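Local coordinates for Lmo1340 protein (Listeria monocytogenes, PDB 4NLM) that is of unknown function but is probably a surface lipoprotein built on a YqgU-like six-bladed beta-propeller domain, at residues G298-T310 and S315-L327. Sequence-based numbering, arbitrary orientation.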
ATOM      1  N   GLY A 298      -2.771 -17.671 -17.141  1.00 44.82           N
ATOM      2  CA  GLY A 298      -2.005 -18.676 -16.394  1.00 44.24           C
ATOM      3  C   GLY A 298      -1.638 -18.169 -14.999  1.00 32.35           C
ATOM      4  O   GLY A 298      -1.511 -16.965 -14.800  1.00 33.30           O
ATOM      5  N   ALA A 299      -1.540 -19.094 -14.039  1.00 30.32           N
ATOM      6  CA  ALA A 299      -1.256 -18.762 -12.637  1.00 26.51           C
ATOM      7  C   ALA A 299       0.185 -19.039 -12.206  1.00 22.74           C
ATOM      8  O   ALA A 299       0.482 -19.001 -11.023  1.00 25.06           O
ATOM      9  CB  ALA A 299      -2.217 -19.518 -11.731  1.00 28.94           C
ATOM     10  N   LYS A 300       1.051 -19.328 -13.169  1.00 20.91           N
ATOM     11  CA  LYS A 300       2.471 -19.611 -12.917  1.00 19.92           C
ATOM     12  C   LYS A 300       3.400 -18.744 -13.783  1.00 17.30           C
ATOM     13  O   LYS A 300       4.492 -19.147 -14.175  1.00 19.71           O
ATOM     14  CB  LYS A 300       2.750 -21.105 -13.180  1.00 22.38           C
ATOM     15  CG  LYS A 300       2.053 -22.037 -12.201  1.00 25.80           C
ATOM     16  CD  LYS A 300       2.281 -23.514 -12.520  1.00 30.48           C
ATOM     17  CE  LYS A 300       1.509 -24.392 -11.547  1.00 41.43           C
ATOM     18  NZ  LYS A 300       1.828 -25.838 -11.706  1.00 52.44           N
ATOM     19  N   GLU A 301       2.982 -17.525 -14.024  1.00 14.92           N
ATOM     20  CA  GLU A 301       3.665 -16.702 -14.981  1.00 17.65           C
ATOM     21  C   GLU A 301       4.750 -15.826 -14.382  1.00 11.36           C
ATOM     22  O   GLU A 301       5.392 -15.119 -15.147  1.00 14.42           O
ATOM     23  CB  GLU A 301       2.565 -15.889 -15.635  1.00 19.90           C
ATOM     24  CG  GLU A 301       2.829 -14.833 -16.702  1.00 27.55           C
ATOM     25  CD  GLU A 301       1.510 -14.209 -17.177  1.00 31.37           C
ATOM     26  OE1 GLU A 301       1.483 -13.036 -17.614  1.00 30.64           O
ATOM     27  OE2 GLU A 301       0.460 -14.886 -17.095  1.00 34.77           O
ATOM     28  N   TYR A 302       4.988 -15.926 -13.068  1.00 11.57           N
ATOM     29  CA  TYR A 302       5.917 -15.000 -12.391  1.00  9.34           C
ATOM     30  C   TYR A 302       6.832 -15.716 -11.451  1.00 10.37           C
ATOM     31  O   TYR A 302       6.543 -16.795 -10.972  1.00 12.23           O
ATOM     32  CB  TYR A 302       5.130 -13.947 -11.590  1.00  9.97           C
ATOM     33  CG  TYR A 302       4.167 -13.156 -12.420  1.00  9.50           C
ATOM     34  CD1 TYR A 302       2.908 -13.626 -12.656  1.00 10.17           C
ATOM     35  CD2 TYR A 302       4.526 -11.958 -13.024  1.00 10.43           C
ATOM     36  CE1 TYR A 302       2.022 -12.963 -13.475  1.00 10.24           C
ATOM     37  CE2 TYR A 302       3.619 -11.269 -13.832  1.00 11.55           C
ATOM     38  CZ  TYR A 302       2.372 -11.796 -14.071  1.00 10.75           C
ATOM     39  OH  TYR A 302       1.478 -11.121 -14.883  1.00 14.34           O
ATOM     40  N   LYS A 303       7.923 -15.024 -11.147  1.00  9.91           N
ATOM     41  CA  LYS A 303       8.752 -15.383  -9.996  1.00 10.35           C
ATOM     42  C   LYS A 303       8.736 -14.213  -9.015  1.00  9.31           C
ATOM     43  O   LYS A 303       8.555 -13.078  -9.389  1.00  9.27           O
ATOM     44  CB  LYS A 303      10.160 -15.722 -10.368  1.00 13.74           C
ATOM     45  CG  LYS A 303      10.795 -14.782 -11.302  1.00 12.32           C
ATOM     46  CD  LYS A 303      12.245 -15.179 -11.478  1.00 16.87           C
ATOM     47  CE  LYS A 303      12.870 -14.421 -12.606  1.00 19.42           C
ATOM     48  NZ  LYS A 303      14.279 -14.908 -12.786  1.00 22.20           N
ATOM     49  N   LEU A 304       8.867 -14.575  -7.757  1.00  9.83           N
ATOM     50  CA  LEU A 304       8.972 -13.598  -6.676  1.00  9.11           C
ATOM     51  C   LEU A 304      10.446 -13.413  -6.386  1.00  9.16           C
ATOM     52  O   LEU A 304      11.152 -14.367  -6.037  1.00 10.23           O
ATOM     53  CB  LEU A 304       8.265 -14.095  -5.445  1.00 10.18           C
ATOM     54  CG  LEU A 304       8.385 -13.165  -4.238  1.00 11.12           C
ATOM     55  CD1 LEU A 304       7.783 -11.803  -4.514  1.00 10.90           C
ATOM     56  CD2 LEU A 304       7.706 -13.822  -3.058  1.00 12.11           C
ATOM     57  N   VAL A 305      10.918 -12.184  -6.513  0.50  9.91           N
ATOM     58  CA  VAL A 305      12.313 -11.933  -6.231  0.50 10.73           C
ATOM     59  C   VAL A 305      12.477 -10.910  -5.142  0.50 10.60           C
ATOM     60  O   VAL A 305      11.570 -10.145  -4.808  0.50  9.80           O
ATOM     61  CB  VAL A 305      13.064 -11.446  -7.464  0.50 12.21           C
ATOM     62  CG1 VAL A 305      12.900 -12.431  -8.606  0.50 12.26           C
ATOM     63  CG2 VAL A 305      12.636 -10.037  -7.854  0.50 12.18           C
ATOM     64  N   LYS A 306      13.651 -11.007  -4.529  1.00 10.70           N
ATOM     65  CA  LYS A 306      14.111 -10.047  -3.523  1.00 10.54           C
ATOM     66  C   LYS A 306      15.362  -9.369  -4.071  1.00 11.90           C
ATOM     67  O   LYS A 306      16.355 -10.033  -4.414  1.00 14.45           O
ATOM     68  CB  LYS A 306      14.331 -10.710  -2.159  1.00 15.20           C
ATOM     69  CG  LYS A 306      15.521 -11.595  -1.906  1.00 22.90           C
ATOM     70  CD  LYS A 306      15.558 -11.964  -0.417  1.00 26.43           C
ATOM     71  CE  LYS A 306      16.637 -12.999  -0.124  1.00 33.82           C
ATOM     72  NZ  LYS A 306      16.436 -13.675   1.187  1.00 36.52           N
ATOM     73  N   ILE A 307      15.254  -8.060  -4.197  1.00 11.62           N
ATOM     74  CA  ILE A 307      16.377  -7.262  -4.644  1.00 12.35           C
ATOM     75  C   ILE A 307      16.916  -6.453  -3.480  1.00 11.63           C
ATOM     76  O   ILE A 307      16.181  -5.885  -2.687  1.00 12.46           O
ATOM     77  CB  ILE A 307      15.883  -6.280  -5.714  1.00 13.83           C
ATOM     78  CG1 ILE A 307      15.507  -7.113  -6.919  1.00 15.75           C
ATOM     79  CG2 ILE A 307      16.907  -5.196  -6.056  1.00 15.42           C
ATOM     80  CD1 ILE A 307      14.658  -6.325  -7.857  1.00 18.34           C
ATOM     81  N   ASP A 308      18.240  -6.460  -3.340  1.00 11.55           N
ATOM     82  CA  ASP A 308      18.919  -5.625  -2.362  1.00 11.67           C
ATOM     83  C   ASP A 308      19.609  -4.541  -3.191  1.00 12.04           C
ATOM     84  O   ASP A 308      20.673  -4.758  -3.753  1.00 12.50           O
ATOM     85  CB  ASP A 308      19.951  -6.427  -1.559  1.00 13.17           C
ATOM     86  CG  ASP A 308      20.690  -5.591  -0.515  1.00 15.17           C
ATOM     87  OD1 ASP A 308      20.744  -4.360  -0.642  1.00 14.71           O
ATOM     88  OD2 ASP A 308      21.258  -6.209   0.390  1.00 19.56           O
ATOM     89  N   PRO A 309      19.000  -3.344  -3.285  1.00 12.38           N
ATOM     90  CA  PRO A 309      19.568  -2.341  -4.192  1.00 12.56           C
ATOM     91  C   PRO A 309      20.911  -1.786  -3.715  1.00 13.84           C
ATOM     92  O   PRO A 309      21.720  -1.383  -4.541  1.00 16.59           O
ATOM     93  CB  PRO A 309      18.507  -1.243  -4.253  1.00 15.85           C
ATOM     94  CG  PRO A 309      17.588  -1.500  -3.138  1.00 17.59           C
ATOM     95  CD  PRO A 309      17.749  -2.913  -2.672  1.00 12.17           C
ATOM     96  N   THR A 310      21.132  -1.750  -2.400  1.00 13.30           N
ATOM     97  CA  THR A 310      22.416  -1.271  -1.876  1.00 14.47           C
ATOM     98  C   THR A 310      23.542  -2.245  -2.215  1.00 16.27           C
ATOM     99  O   THR A 310      24.641  -1.842  -2.646  1.00 18.73           O
ATOM    100  CB  THR A 310      22.303  -1.013  -0.356  1.00 17.94           C
ATOM    101  OG1 THR A 310      21.375   0.042  -0.146  1.00 19.89           O
ATOM    102  CG2 THR A 310      23.652  -0.596   0.285  1.00 19.58           C
ATOM    103  N   SER A 315      17.800 -12.127  -5.711  0.50 15.71           N
ATOM    104  CA  SER A 315      17.590 -13.522  -5.334  0.50 16.32           C
ATOM    105  C   SER A 315      16.150 -13.905  -5.644  0.50 13.28           C
ATOM    106  O   SER A 315      15.270 -13.089  -5.476  0.50 16.09           O
ATOM    107  CB  SER A 315      17.889 -13.721  -3.827  0.50 19.54           C
ATOM    108  OG  SER A 315      19.262 -13.562  -3.513  0.50 23.46           O
ATOM    109  N   THR A 316      15.922 -15.104  -6.170  1.00 11.62           N
ATOM    110  CA  THR A 316      14.552 -15.579  -6.378  1.00 10.45           C
ATOM    111  C   THR A 316      14.088 -16.327  -5.162  1.00 10.89           C
ATOM    112  O   THR A 316      14.748 -17.251  -4.697  1.00 13.56           O
ATOM    113  CB  THR A 316      14.423 -16.459  -7.628  1.00 11.04           C
ATOM    114  OG1 THR A 316      14.830 -15.651  -8.717  1.00 14.30           O
ATOM    115  CG2 THR A 316      13.013 -16.932  -7.832  1.00 11.36           C
ATOM    116  N   ILE A 317      12.979 -15.883  -4.597  0.50  9.87           N
ATOM    117  CA  ILE A 317      12.385 -16.547  -3.450  0.50 10.13           C
ATOM    118  C   ILE A 317      11.614 -17.781  -3.892  0.50 10.23           C
ATOM    119  O   ILE A 317      11.804 -18.866  -3.360  0.50 11.45           O
ATOM    120  CB  ILE A 317      11.454 -15.586  -2.721  0.50 10.32           C
ATOM    121  CG1 ILE A 317      12.268 -14.419  -2.179  0.50 11.04           C
ATOM    122  CG2 ILE A 317      10.686 -16.290  -1.612  0.50 11.18           C
ATOM    123  CD1 ILE A 317      11.421 -13.198  -1.952  0.50  9.76           C
ATOM    124  N   LEU A 318      10.719 -17.595  -4.861  1.00 10.47           N
ATOM    125  CA  LEU A 318       9.913 -18.699  -5.386  1.00 11.67           C
ATOM    126  C   LEU A 318       9.668 -18.514  -6.866  1.00  9.89           C
ATOM    127  O   LEU A 318       9.408 -17.407  -7.339  1.00 11.73           O
ATOM    128  CB  LEU A 318       8.578 -18.822  -4.647  1.00 13.98           C
ATOM    129  CG  LEU A 318       8.572 -19.406  -3.240  1.00 14.66           C
ATOM    130  CD1 LEU A 318       7.254 -19.078  -2.549  1.00 17.97           C
ATOM    131  CD2 LEU A 318       8.833 -20.915  -3.293  1.00 16.92           C
ATOM    132  N   GLU A 319       9.733 -19.629  -7.589  1.00  9.85           N
ATOM    133  CA  GLU A 319       9.409 -19.645  -9.007  1.00 10.64           C
ATOM    134  C   GLU A 319       7.946 -20.052  -9.243  1.00  9.58           C
ATOM    135  O   GLU A 319       7.319 -20.592  -8.346  1.00 11.46           O
ATOM    136  CB  GLU A 319      10.281 -20.689  -9.719  1.00 10.60           C
ATOM    137  CG  GLU A 319      11.781 -20.484  -9.566  1.00 11.93           C
ATOM    138  CD  GLU A 319      12.443 -19.483 -10.488  1.00 12.29           C
ATOM    139  OE1 GLU A 319      11.810 -18.814 -11.307  1.00 12.19           O
ATOM    140  OE2 GLU A 319      13.686 -19.343 -10.371  1.00 13.49           O
ATOM    141  N   LEU A 320       7.464 -19.735 -10.438  1.00 10.58           N
ATOM    142  CA  LEU A 320       6.198 -20.246 -10.959  1.00 11.26           C
ATOM    143  C   LEU A 320       5.040 -19.947 -10.060  1.00 12.59           C
ATOM    144  O   LEU A 320       4.308 -20.848  -9.621  1.00 16.20           O
ATOM    145  CB  LEU A 320       6.303 -21.760 -11.236  1.00 12.94           C
ATOM    146  CG  LEU A 320       7.428 -22.169 -12.201  1.00 15.77           C
ATOM    147  CD1 LEU A 320       7.493 -23.688 -12.327  1.00 19.32           C
ATOM    148  CD2 LEU A 320       7.313 -21.574 -13.598  1.00 18.13           C
HETATM  149  N   MSE A 321       4.881 -18.644  -9.786  0.50 13.89           N
HETATM  150  CA  MSE A 321       3.884 -18.073  -8.867  0.50 16.19           C
HETATM  151  C   MSE A 321       2.918 -17.178  -9.563  0.50 12.72           C
HETATM  152  O   MSE A 321       3.205 -16.698 -10.655  0.50 12.60           O
HETATM  153  CB  MSE A 321       4.531 -16.979  -7.994  0.50 20.18           C
HETATM  154  CG  MSE A 321       5.695 -17.530  -7.253  0.50 19.17           C
HETATM  155 SE   MSE A 321       5.317 -17.022  -5.437  0.50 13.77          SE
HETATM  156  CE  MSE A 321       5.018 -18.874  -4.836  0.50 28.32           C
ATOM    157  N   ASP A 322       1.803 -16.898  -8.901  1.00 11.66           N
ATOM    158  CA  ASP A 322       0.881 -15.882  -9.372  1.00 11.34           C
ATOM    159  C   ASP A 322       1.134 -14.525  -8.724  1.00 10.41           C
ATOM    160  O   ASP A 322       1.516 -14.404  -7.536  1.00 11.96           O
ATOM    161  CB  ASP A 322      -0.560 -16.249  -9.184  1.00 15.60           C
ATOM    162  CG  ASP A 322      -1.487 -15.339 -10.009  1.00 19.65           C
ATOM    163  OD1 ASP A 322      -1.038 -14.783 -11.088  1.00 21.78           O
ATOM    164  OD2 ASP A 322      -2.663 -15.196  -9.607  1.00 28.09           O
ATOM    165  N   ASN A 323       1.027 -13.511  -9.553  1.00 10.83           N
ATOM    166  CA  ASN A 323       1.211 -12.127  -9.153  1.00 10.10           C
ATOM    167  C   ASN A 323       0.008 -11.671  -8.332  1.00  9.83           C
ATOM    168  O   ASN A 323      -1.071 -11.553  -8.884  1.00 11.91           O
ATOM    169  CB  ASN A 323       1.337 -11.299 -10.426  1.00 10.59           C
ATOM    170  CG  ASN A 323       1.352  -9.814 -10.179  1.00  9.66           C
ATOM    171  OD1 ASN A 323       2.199  -9.309  -9.436  1.00 10.38           O
ATOM    172  ND2 ASN A 323       0.442  -9.094 -10.821  1.00 11.72           N
ATOM    173  N   GLN A 324       0.187 -11.438  -7.035  1.00 10.23           N
ATOM    174  CA  GLN A 324      -0.884 -10.945  -6.177  1.00 10.17           C
ATOM    175  C   GLN A 324      -0.222 -10.007  -5.170  1.00  9.09           C
ATOM    176  O   GLN A 324       1.000 -10.014  -5.037  1.00  9.42           O
ATOM    177  CB  GLN A 324      -1.612 -12.082  -5.467  1.00 11.21           C
ATOM    178  CG  GLN A 324      -2.171 -13.119  -6.439  1.00 12.84           C
ATOM    179  CD  GLN A 324      -2.974 -14.204  -5.777  1.00 16.49           C
ATOM    180  OE1 GLN A 324      -3.156 -14.211  -4.573  1.00 22.28           O
ATOM    181  NE2 GLN A 324      -3.492 -15.110  -6.583  1.00 20.25           N
ATOM    182  N   PRO A 325      -0.996  -9.204  -4.446  1.00  8.91           N
ATOM    183  CA  PRO A 325      -0.368  -8.264  -3.511  1.00  8.93           C
ATOM    184  C   PRO A 325       0.512  -8.943  -2.477  1.00  8.48           C
ATOM    185  O   PRO A 325       0.243 -10.052  -2.017  1.00  9.38           O
ATOM    186  CB  PRO A 325      -1.587  -7.578  -2.884  1.00 10.51           C
ATOM    187  CG  PRO A 325      -2.628  -7.596  -3.952  1.00 10.62           C
ATOM    188  CD  PRO A 325      -2.444  -8.957  -4.554  1.00 10.65           C
ATOM    189  N   ILE A 326       1.532  -8.183  -2.064  1.00  8.73           N
ATOM    190  CA  ILE A 326       2.518  -8.593  -1.051  1.00  8.82           C
ATOM    191  C   ILE A 326       2.834  -7.425  -0.126  1.00  8.33           C
ATOM    192  O   ILE A 326       2.875  -6.308  -0.566  1.00  9.08           O
ATOM    193  CB  ILE A 326       3.795  -9.166  -1.659  1.00  9.23           C
ATOM    194  CG1 ILE A 326       4.316  -8.292  -2.813  1.00  9.68           C
ATOM    195  CG2 ILE A 326       3.574 -10.615  -2.082  1.00  9.09           C
ATOM    196  CD1 ILE A 326       5.706  -8.702  -3.319  1.00  9.80           C
ATOM    197  N   LEU A 327       3.055  -7.751   1.141  1.00  8.33           N
ATOM    198  CA  LEU A 327       3.372  -6.698   2.136  1.00  8.14           C
ATOM    199  C   LEU A 327       4.260  -7.304   3.208  1.00  8.54           C
ATOM    200  O   LEU A 327       3.880  -8.217   3.947  1.00  8.98           O
ATOM    201  CB  LEU A 327       2.081  -6.183   2.765  1.00  9.30           C
ATOM    202  CG  LEU A 327       2.314  -5.110   3.832  1.00 10.23           C
ATOM    203  CD1 LEU A 327       2.924  -3.844   3.274  1.00 11.01           C
ATOM    204  CD2 LEU A 327       0.987  -4.811   4.516  1.00 12.80           C
TER
HETATM  205  O   HOH W   1       0.495 -16.106 -13.177  1.00 19.28           O
HETATM  206  O   HOH W   2      -0.799 -10.610 -13.059  0.50 16.17           O
HETATM  207  O   HOH W   3      15.428 -17.103 -10.844  1.00 16.64           O
HETATM  208  O   HOH W   4      15.536 -13.730 -10.397  1.00 18.63           O
HETATM  209  O   HOH W   5      18.801 -10.758  -2.980  1.00 24.64           O
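One face of the Tyr302 ring carries CB of Asn323, a CH-pi contact over the face with CB 3.6 Å from the ring centroid. Met321 O lies at the ring edge, in its plane. The pair Tyr302 and Asn323 lies at the open end of an antiparallel beta hairpin in a YqgU-like beta-propeller domain, with Tyr302 opening strand 302-308 and Asn323 just past strand 313-321. The ring and the Asn323 amide are turned 40° apart. A water joins Tyr302 OH to Asn323 ND2; Tyr302 OH is also hydrogen-bonded to Glu264 OE1, and Asn323 OD1 accepts a hydrogen bond from Tyr274 N. Strand 302-308 is the middle strand of its sheet, with 284-289 along its other edge.

Two bulges interrupt the pairing. In the classic bulge, Ile317 and Leu318 both face Leu304. Leu304 O accepts a 2.8 Å bond from Ile317 N and a weak one from Leu318 N. In the G1 bulge, Leu320 and Met321 face Tyr302, and Met321 N bonds Tyr302 O at 176°.

With CG anti to the backbone N (chi1 177°), Leu304 sets CG against Ile317 CD1 at 3.8 Å and CD1 against Ile326 CD1 at 3.9 Å. Ile317 CD1 also rests on CB of Lys306.

The Lys303 chain runs beside Glu319, whose OE1 is hydrogen-bonded to Tyr290 OH, and crosses Thr316 at about a right angle. Two waters each join Lys303 NZ to Thr316 OG1, and one of them also donates to Glu319 OE2 at 2.9 Å.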